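Local coordinates for putative cytoplasmic protein (Enterobacter cloacae, PDB 4HFL) that probably hydrolyses amide bonds in peptidoglycan as the type VI secretion amidase effector Tae4, which is inhibited by its immunity protein Tai4, at residues K45-H48 with N49-G53; W25-F28 with K29-N32; S115-P118 with A119-A122. All coordinates share one frame; numbering follows the deposited sequence.

Contact 1. Residues K45-H48 with N49-G53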
ATOM      1  N   LYS A  45     -12.057  -5.336 -14.209  1.00 48.59           N
ATOM      2  CA  LYS A  45     -10.753  -5.496 -14.861  1.00 51.31           C
ATOM      3  C   LYS A  45      -9.644  -5.890 -13.885  1.00 52.83           C
ATOM      4  O   LYS A  45      -8.660  -6.527 -14.266  1.00 54.37           O
ATOM      5  CB  LYS A  45     -10.375  -4.222 -15.630  1.00 47.61           C
ATOM      6  CG  LYS A  45      -9.083  -4.322 -16.448  1.00 49.66           C
ATOM      7  CD  LYS A  45      -8.982  -5.620 -17.290  1.00 56.70           C
ATOM      8  CE  LYS A  45     -10.062  -5.747 -18.373  1.00 61.71           C
ATOM      9  NZ  LYS A  45     -11.298  -6.434 -17.890  1.00 61.46           N
ATOM     10  N   VAL A  46      -9.806  -5.511 -12.624  1.00 53.89           N
ATOM     11  CA  VAL A  46      -8.886  -5.967 -11.590  1.00 50.78           C
ATOM     12  C   VAL A  46      -8.939  -7.499 -11.472  1.00 47.14           C
ATOM     13  O   VAL A  46      -7.893  -8.166 -11.491  1.00 41.90           O
ATOM     14  CB  VAL A  46      -9.181  -5.287 -10.238  1.00 44.89           C
ATOM     15  CG1 VAL A  46      -8.349  -5.913  -9.138  1.00 47.69           C
ATOM     16  CG2 VAL A  46      -8.895  -3.791 -10.326  1.00 40.97           C
ATOM     17  N   GLN A  47     -10.154  -8.050 -11.381  1.00 44.52           N
ATOM     18  CA  GLN A  47     -10.335  -9.502 -11.310  1.00 46.24           C
ATOM     19  C   GLN A  47      -9.870 -10.186 -12.584  1.00 52.93           C
ATOM     20  O   GLN A  47      -9.237 -11.243 -12.537  1.00 55.94           O
ATOM     21  CB  GLN A  47     -11.796  -9.890 -11.046  1.00 47.25           C
ATOM     22  CG  GLN A  47     -12.051 -11.369 -11.348  1.00 54.34           C
ATOM     23  CD  GLN A  47     -13.368 -11.894 -10.821  1.00 64.53           C
ATOM     24  OE1 GLN A  47     -13.899 -12.885 -11.330  1.00 68.17           O
ATOM     25  NE2 GLN A  47     -13.894 -11.251  -9.788  1.00 66.57           N
ATOM     26  N   HIS A  48     -10.205  -9.589 -13.722  1.00 53.96           N
ATOM     27  CA  HIS A  48      -9.765 -10.127 -15.005  1.00 56.68           C
ATOM     28  C   HIS A  48      -8.237 -10.240 -15.096  1.00 48.16           C
ATOM     29  O   HIS A  48      -7.693 -11.301 -15.458  1.00 45.82           O
ATOM     30  CB  HIS A  48     -10.289  -9.250 -16.135  1.00 61.91           C
ATOM     31  CG  HIS A  48      -9.948  -9.760 -17.497  1.00 58.11           C
ATOM     32  ND1 HIS A  48      -9.224  -9.021 -18.406  1.00 59.73           N
ATOM     33  CD2 HIS A  48     -10.228 -10.937 -18.102  1.00 57.82           C
ATOM     34  CE1 HIS A  48      -9.080  -9.719 -19.519  1.00 62.26           C
ATOM     35  NE2 HIS A  48      -9.678 -10.887 -19.360  1.00 58.86           N
ATOM     36  N   ASN A  49      -7.540  -9.155 -14.770  1.00 42.93           N
ATOM     37  CA  ASN A  49      -6.082  -9.162 -14.877  1.00 40.03           C
ATOM     38  C   ASN A  49      -5.435 -10.052 -13.818  1.00 43.15           C
ATOM     39  O   ASN A  49      -4.403 -10.678 -14.067  1.00 41.89           O
ATOM     40  CB  ASN A  49      -5.513  -7.741 -14.859  1.00 40.45           C
ATOM     41  CG  ASN A  49      -5.916  -6.938 -16.082  1.00 45.07           C
ATOM     42  OD1 ASN A  49      -6.128  -7.490 -17.159  1.00 47.89           O
ATOM     43  ND2 ASN A  49      -6.027  -5.628 -15.919  1.00 46.69           N
ATOM     44  N   ILE A  50      -6.055 -10.124 -12.641  1.00 44.33           N
ATOM     45  CA  ILE A  50      -5.622 -11.091 -11.630  1.00 45.56           C
ATOM     46  C   ILE A  50      -5.747 -12.559 -12.112  1.00 48.17           C
ATOM     47  O   ILE A  50      -4.819 -13.351 -11.939  1.00 44.50           O
ATOM     48  CB  ILE A  50      -6.355 -10.861 -10.286  1.00 40.16           C
ATOM     49  CG1 ILE A  50      -5.742  -9.646  -9.574  1.00 39.13           C
ATOM     50  CG2 ILE A  50      -6.283 -12.096  -9.402  1.00 36.39           C
ATOM     51  CD1 ILE A  50      -6.446  -9.244  -8.306  1.00 42.43           C
ATOM     52  N   ASP A  51      -6.880 -12.898 -12.726  1.00 51.66           N
ATOM     53  CA  ASP A  51      -7.140 -14.252 -13.237  1.00 58.57           C
ATOM     54  C   ASP A  51      -6.254 -14.600 -14.433  1.00 62.01           C
ATOM     55  O   ASP A  51      -5.947 -15.772 -14.662  1.00 66.91           O
ATOM     56  CB  ASP A  51      -8.612 -14.412 -13.655  1.00 59.84           C
ATOM     57  CG  ASP A  51      -9.578 -14.398 -12.475  1.00 65.39           C
ATOM     58  OD1 ASP A  51      -9.143 -14.576 -11.313  1.00 64.44           O
ATOM     59  OD2 ASP A  51     -10.792 -14.219 -12.721  1.00 67.12           O
ATOM     60  N   ALA A  52      -5.867 -13.585 -15.206  1.00 60.82           N
ATOM     61  CA  ALA A  52      -4.986 -13.795 -16.360  1.00 57.24           C
ATOM     62  C   ALA A  52      -3.549 -14.055 -15.928  1.00 58.71           C
ATOM     63  O   ALA A  52      -2.790 -14.731 -16.631  1.00 64.34           O
ATOM     64  CB  ALA A  52      -5.037 -12.602 -17.285  1.00 55.26           C
ATOM     65  N   GLY A  53      -3.177 -13.507 -14.775  1.00 55.50           N
ATOM     66  CA  GLY A  53      -1.811 -13.605 -14.286  1.00 55.14           C
ATOM     67  C   GLY A  53      -0.999 -12.357 -14.595  1.00 56.03           C
ATOM     68  O   GLY A  53       0.223 -12.348 -14.447  1.00 58.29           O
TER
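Val-46 and Ile-50 sit one turn apart on helix 44-52, their side chains running alongside each other in the same direction, just ahead of the Schellman motif in which the helix ends. This is the tight part of the contact: both side chains are buried, CG1 of Val-46 is 3.9 Å from CD1 of Ile-50, and both rest on Ile-61 of helix 59-69. Val-46 places that methyl opposite its own nitrogen and beside its carbonyl carbon (chi1 172°), which brings it alongside Ile-50. The amide of Asn-49 is enclosed as well. CD of Lys-45, on a chain bent from chi2 onward, crosses it at 3.3 Å from ND2, and Val-83 of strand 82-84 touches both residues. Four backbone bonds of the i to i+4 kind run from Asn-49 N to Lys-45 O (2.9 Å) through to Ala-52 N and His-48 O.

The other side is exposed and looser. OD2 of Asp-51 approaches CG of Gln-47 at 3.4 Å, and the amide is turned 62° against the carboxylate; the two polar ends are joined through Lys-40, which salt-bridges OD2 and hydrogen-bonds OE1 of Gln-47. The ring of His-48 meets Asn-49 obliquely, with ND1 3.7 Å from OD1. Beyond it the backbone turns at Gly-53 (phi 98°), where Ile-54 N reaches back to Asn-49 O and Gly-53 N makes a weak 3.3 Å bond to Ile-50 O.

Contact 2. Residues W25-F28 with K29-N32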
ATOM      1  N   TRP A  25      -7.705   1.403   8.420  1.00 18.69           N
ATOM      2  CA  TRP A  25      -7.570   0.053   8.963  1.00 22.95           C
ATOM      3  C   TRP A  25      -8.765  -0.830   8.608  1.00 25.71           C
ATOM      4  O   TRP A  25      -8.606  -2.028   8.288  1.00 25.87           O
ATOM      5  CB  TRP A  25      -7.382   0.108  10.484  1.00 26.14           C
ATOM      6  CG  TRP A  25      -6.998  -1.227  11.052  1.00 31.68           C
ATOM      7  CD1 TRP A  25      -7.841  -2.196  11.536  1.00 35.91           C
ATOM      8  CD2 TRP A  25      -5.664  -1.754  11.179  1.00 25.99           C
ATOM      9  NE1 TRP A  25      -7.107  -3.289  11.957  1.00 37.54           N
ATOM     10  CE2 TRP A  25      -5.773  -3.037  11.750  1.00 27.52           C
ATOM     11  CE3 TRP A  25      -4.393  -1.259  10.865  1.00 22.66           C
ATOM     12  CZ2 TRP A  25      -4.656  -3.825  12.010  1.00 21.49           C
ATOM     13  CZ3 TRP A  25      -3.297  -2.041  11.130  1.00 26.76           C
ATOM     14  CH2 TRP A  25      -3.433  -3.306  11.697  1.00 28.43           C
ATOM     15  N   ASN A  26      -9.958  -0.233   8.667  1.00 23.15           N
ATOM     16  CA  ASN A  26     -11.209  -0.930   8.351  1.00 29.04           C
ATOM     17  C   ASN A  26     -11.335  -1.332   6.881  1.00 25.47           C
ATOM     18  O   ASN A  26     -11.669  -2.496   6.556  1.00 26.88           O
ATOM     19  CB  ASN A  26     -12.416  -0.074   8.770  1.00 30.00           C
ATOM     20  CG  ASN A  26     -12.540   0.071  10.278  1.00 32.54           C
ATOM     21  OD1 ASN A  26     -11.914  -0.671  11.040  1.00 26.35           O
ATOM     22  ND2 ASN A  26     -13.372   1.020  10.719  1.00 35.77           N
ATOM     23  N   ARG A  27     -11.062  -0.383   5.980  1.00 22.54           N
ATOM     24  CA  ARG A  27     -11.070  -0.734   4.551  1.00 23.43           C
ATOM     25  C   ARG A  27     -10.008  -1.815   4.222  1.00 20.40           C
ATOM     26  O   ARG A  27     -10.264  -2.808   3.480  1.00 29.03           O
ATOM     27  CB  ARG A  27     -10.892   0.518   3.668  1.00 23.41           C
ATOM     28  CG  ARG A  27     -11.885   1.669   3.936  1.00 25.65           C
ATOM     29  CD  ARG A  27     -13.334   1.391   3.424  1.00 23.11           C
ATOM     30  NE  ARG A  27     -14.050   0.463   4.299  1.00 28.56           N
ATOM     31  CZ  ARG A  27     -14.540   0.787   5.491  1.00 30.35           C
ATOM     32  NH1 ARG A  27     -14.396   2.024   5.958  1.00 33.82           N
ATOM     33  NH2 ARG A  27     -15.165  -0.134   6.223  1.00 28.99           N
ATOM     34  N   PHE A  28      -8.817  -1.637   4.792  1.00 24.62           N
ATOM     35  CA  PHE A  28      -7.757  -2.623   4.569  1.00 25.62           C
ATOM     36  C   PHE A  28      -8.215  -4.007   5.025  1.00 26.07           C
ATOM     37  O   PHE A  28      -8.035  -5.000   4.309  1.00 23.17           O
ATOM     38  CB  PHE A  28      -6.452  -2.245   5.266  1.00 19.20           C
ATOM     39  CG  PHE A  28      -5.247  -3.030   4.763  1.00 28.10           C
ATOM     40  CD1 PHE A  28      -4.302  -2.430   3.947  1.00 28.38           C
ATOM     41  CD2 PHE A  28      -5.077  -4.372   5.102  1.00 28.17           C
ATOM     42  CE1 PHE A  28      -3.190  -3.149   3.479  1.00 27.23           C
ATOM     43  CE2 PHE A  28      -3.973  -5.096   4.641  1.00 25.45           C
ATOM     44  CZ  PHE A  28      -3.032  -4.482   3.838  1.00 25.61           C
ATOM     45  N   LYS A  29      -8.799  -4.071   6.218  1.00 27.28           N
ATOM     46  CA  LYS A  29      -9.342  -5.326   6.714  1.00 33.49           C
ATOM     47  C   LYS A  29     -10.260  -5.906   5.663  1.00 34.62           C
ATOM     48  O   LYS A  29     -10.172  -7.102   5.365  1.00 36.64           O
ATOM     49  CB  LYS A  29     -10.098  -5.137   8.040  1.00 44.99           C
ATOM     50  CG  LYS A  29      -9.206  -5.230   9.285  1.00 54.32           C
ATOM     51  CD  LYS A  29     -10.023  -5.554  10.543  1.00 59.22           C
ATOM     52  CE  LYS A  29      -9.149  -6.191  11.625  1.00 61.38           C
ATOM     53  NZ  LYS A  29      -9.908  -6.489  12.880  1.00 60.42           N
ATOM     54  N   GLU A  30     -11.113  -5.058   5.076  1.00 36.32           N
ATOM     55  CA  GLU A  30     -11.990  -5.547   4.001  1.00 36.87           C
ATOM     56  C   GLU A  30     -11.224  -6.198   2.846  1.00 39.81           C
ATOM     57  O   GLU A  30     -11.709  -7.171   2.256  1.00 37.64           O
ATOM     58  CB  GLU A  30     -12.902  -4.440   3.466  1.00 39.04           C
ATOM     59  CG  GLU A  30     -14.008  -4.013   4.430  1.00 35.47           C
ATOM     60  CD  GLU A  30     -14.616  -2.677   4.053  1.00 37.21           C
ATOM     61  OE1 GLU A  30     -14.166  -2.063   3.061  1.00 37.91           O
ATOM     62  OE2 GLU A  30     -15.548  -2.235   4.748  1.00 43.21           O
ATOM     63  N   VAL A  31     -10.043  -5.684   2.503  1.00 36.85           N
ATOM     64  CA  VAL A  31      -9.282  -6.413   1.449  1.00 34.77           C
ATOM     65  C   VAL A  31      -8.048  -7.259   1.859  1.00 27.58           C
ATOM     66  O   VAL A  31      -7.190  -7.552   1.019  1.00 28.30           O
ATOM     67  CB  VAL A  31      -8.895  -5.500   0.252  1.00 31.44           C
ATOM     68  CG1 VAL A  31     -10.121  -5.116  -0.532  1.00 24.24           C
ATOM     69  CG2 VAL A  31      -8.167  -4.255   0.747  1.00 35.97           C
ATOM     70  N   ASN A  32      -7.954  -7.665   3.125  1.00 28.58           N
ATOM     71  CA  ASN A  32      -6.787  -8.421   3.582  1.00 30.17           C
ATOM     72  C   ASN A  32      -6.870  -9.908   3.242  1.00 34.84           C
ATOM     73  O   ASN A  32      -6.818 -10.766   4.129  1.00 32.54           O
ATOM     74  CB  ASN A  32      -6.554  -8.247   5.085  1.00 27.69           C
ATOM     75  CG  ASN A  32      -5.198  -8.775   5.527  1.00 35.93           C
ATOM     76  OD1 ASN A  32      -4.280  -8.908   4.712  1.00 42.56           O
ATOM     77  ND2 ASN A  32      -5.067  -9.092   6.816  1.00 36.29           N
TER
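Trp-25 meets Lys-29 one turn later: the aliphatic chain of the lysine passes the pyrrole part of the indole obliquely, bringing CE to 3.6 Å from NE1. The straight run of the lysine chain past CG keeps several methylenes near the ring, CG lying 4.0 Å from CD1 of Trp-25. The backbone repeats the spacing, with Lys-29 N bonded to Trp-25 O. Asn-26 contributes through its carbonyl, which accepts Glu-30 N.

Arg-27 carries the polar part, an i to i+3 salt bridge near the C-terminal end of helix 21-30. It grips Glu-30 side-on with two nitrogens, NE to OE1 at 2.8 Å and NH2 to OE2 at 2.6 Å. Both oxygens lie close to the guanidinium plane, yet the donors come from above the carboxylate, the two planes being 45° apart. Bends at chi2 and chi3 (-73° and 76°) fold the arginine back along Glu-30. OE1 has a second partner in Tyr-65 OH of helix 59-69, which should fix the carboxylate further.

Phe-28, buried, packs on Met-63 and Val-66 of that helix and on Leu-144 of strand 138-145, a helix-on-sheet packing consistent with a papain-like fold. The edge of its ring receives OD1 of Asn-32, 3.8 Å from CE2. As the helix unwinds, Val-31 N bonds Arg-27 O at 3.0 Å and, weakly, Phe-28 O at 2.8 Å.

Contact 3. Residues S115-P118 with A119-A122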
ATOM      1  N   SER A 115      17.820   0.563   7.166  1.00 21.84           N
ATOM      2  CA  SER A 115      17.851  -0.594   8.068  1.00 34.34           C
ATOM      3  C   SER A 115      16.722  -0.580   9.098  1.00 34.45           C
ATOM      4  O   SER A 115      16.974  -0.466  10.304  1.00 34.17           O
ATOM      5  CB  SER A 115      19.189  -0.639   8.791  1.00 40.59           C
ATOM      6  OG  SER A 115      20.273  -0.588   7.885  1.00 39.26           O
ATOM      7  N   PRO A 116      15.475  -0.701   8.624  1.00 26.66           N
ATOM      8  CA  PRO A 116      14.286  -0.479   9.458  1.00 27.83           C
ATOM      9  C   PRO A 116      13.978  -1.585  10.477  1.00 27.12           C
ATOM     10  O   PRO A 116      13.949  -2.774  10.127  1.00 27.33           O
ATOM     11  CB  PRO A 116      13.163  -0.442   8.434  1.00 24.20           C
ATOM     12  CG  PRO A 116      13.638  -1.351   7.321  1.00 23.60           C
ATOM     13  CD  PRO A 116      15.129  -1.079   7.241  1.00 22.00           C
ATOM     14  N   THR A 117      13.697  -1.169  11.713  1.00 27.20           N
ATOM     15  CA  THR A 117      13.323  -2.065  12.807  1.00 26.41           C
ATOM     16  C   THR A 117      12.071  -1.509  13.484  1.00 22.40           C
ATOM     17  O   THR A 117      11.817  -0.313  13.386  1.00 23.51           O
ATOM     18  CB  THR A 117      14.448  -2.124  13.840  1.00 24.98           C
ATOM     19  OG1 THR A 117      14.648  -0.811  14.388  1.00 30.70           O
ATOM     20  CG2 THR A 117      15.725  -2.610  13.174  1.00 24.29           C
ATOM     21  N   PRO A 118      11.283  -2.369  14.171  1.00 21.02           N
ATOM     22  CA  PRO A 118      10.029  -1.891  14.793  1.00 22.33           C
ATOM     23  C   PRO A 118      10.228  -0.865  15.920  1.00 20.11           C
ATOM     24  O   PRO A 118       9.346  -0.049  16.138  1.00 22.97           O
ATOM     25  CB  PRO A 118       9.375  -3.185  15.334  1.00 25.51           C
ATOM     26  CG  PRO A 118      10.475  -4.184  15.414  1.00 27.36           C
ATOM     27  CD  PRO A 118      11.443  -3.830  14.303  1.00 23.66           C
ATOM     28  N   ALA A 119      11.355  -0.916  16.624  1.00 22.12           N
ATOM     29  CA  ALA A 119      11.674   0.066  17.666  1.00 24.63           C
ATOM     30  C   ALA A 119      11.583   1.519  17.168  1.00 28.51           C
ATOM     31  O   ALA A 119      11.188   2.420  17.910  1.00 26.15           O
ATOM     32  CB  ALA A 119      13.049  -0.207  18.222  1.00 28.80           C
ATOM     33  N   GLN A 120      11.933   1.743  15.906  1.00 25.88           N
ATOM     34  CA  GLN A 120      11.870   3.085  15.331  1.00 30.16           C
ATOM     35  C   GLN A 120      10.428   3.582  15.137  1.00 33.65           C
ATOM     36  O   GLN A 120      10.209   4.764  14.867  1.00 32.27           O
ATOM     37  CB  GLN A 120      12.643   3.108  14.009  1.00 40.36           C
ATOM     38  CG  GLN A 120      14.012   2.418  14.097  1.00 45.01           C
ATOM     39  CD  GLN A 120      14.798   2.506  12.810  1.00 50.25           C
ATOM     40  OE1 GLN A 120      15.013   1.504  12.123  1.00 46.68           O
ATOM     41  NE2 GLN A 120      15.244   3.709  12.480  1.00 60.88           N
ATOM     42  N   PHE A 121       9.449   2.688  15.286  1.00 22.96           N
ATOM     43  CA  PHE A 121       8.039   3.057  15.085  1.00 26.05           C
ATOM     44  C   PHE A 121       7.162   2.753  16.295  1.00 24.32           C
ATOM     45  O   PHE A 121       5.947   2.643  16.175  1.00 25.39           O
ATOM     46  CB  PHE A 121       7.495   2.383  13.819  1.00 21.38           C
ATOM     47  CG  PHE A 121       8.321   2.671  12.592  1.00 25.10           C
ATOM     48  CD1 PHE A 121       8.060   3.788  11.798  1.00 20.18           C
ATOM     49  CD2 PHE A 121       9.386   1.851  12.252  1.00 24.77           C
ATOM     50  CE1 PHE A 121       8.839   4.052  10.679  1.00 20.17           C
ATOM     51  CE2 PHE A 121      10.163   2.109  11.132  1.00 18.16           C
ATOM     52  CZ  PHE A 121       9.891   3.214  10.347  1.00 24.90           C
ATOM     53  N   ALA A 122       7.788   2.626  17.461  1.00 27.72           N
ATOM     54  CA  ALA A 122       7.060   2.366  18.698  1.00 33.63           C
ATOM     55  C   ALA A 122       6.167   3.550  18.994  1.00 33.64           C
ATOM     56  O   ALA A 122       6.571   4.696  18.790  1.00 33.60           O
ATOM     57  CB  ALA A 122       8.026   2.138  19.847  1.00 35.78           C
TER
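Thr-117 is extended, and the chain then turns through Pro-118, Ala-119 and Gln-120 in a short 3-10 segment, as two i to i+3 bonds attest: Gln-120 N to Thr-117 O at 3.3 Å and Phe-121 N to Pro-118 O at 2.9 Å. In both, the donor stands more than 50° out of the carbonyl plane. The turn lies in the connection from strand 111-114 to strand 126-133.

The side chain of Gln-120 folds back over the start of the turn, and its OE1 accepts from Thr-117 N at 3.0 Å. Thr-117 OG1 gives the same oxygen a second, longer bond of 3.3 Å; the hydroxyl stands between its own N and carbonyl carbon (chi1 62°), within range of the amide, and also lies 3.3 Å from CG of Gln-120. On the buried side, Phe-121 turns the edge of its ring to Thr-117 O, with CD2 at 3.4 Å, and fixes the turn to the sheet by packing on Ile-111, Val-113 and Ala-170.

Gln-120 OE1 accepts two hydrogen bonds from Thr-117, while Thr-117 O accepts one from Gln-120 N, a reciprocal link which would restrain the amide's rotation and the first residues of the turn together.

How the contacts relate
From the N terminus the contacts come in series, contact 2, then 1, then 3; none nests or crosses, and each spans a local turn and closes no long loop. Contact 2 finishes helix 21-30 and contact 1 finishes helix 44-52, their centres 20 Å apart. The two do not touch, their nearest atoms being about 9 Å apart, but both pack on helix 59-69, at different parts of it. Contact 3 follows strand 111-114. The four-stranded sheet thus relates 25-32, packed on edge strand 138-145, to 115-122, which comes after the other edge strand. Contacts 1 and 3 lie on opposite sides of the chain's centre, 35 Å apart between centres.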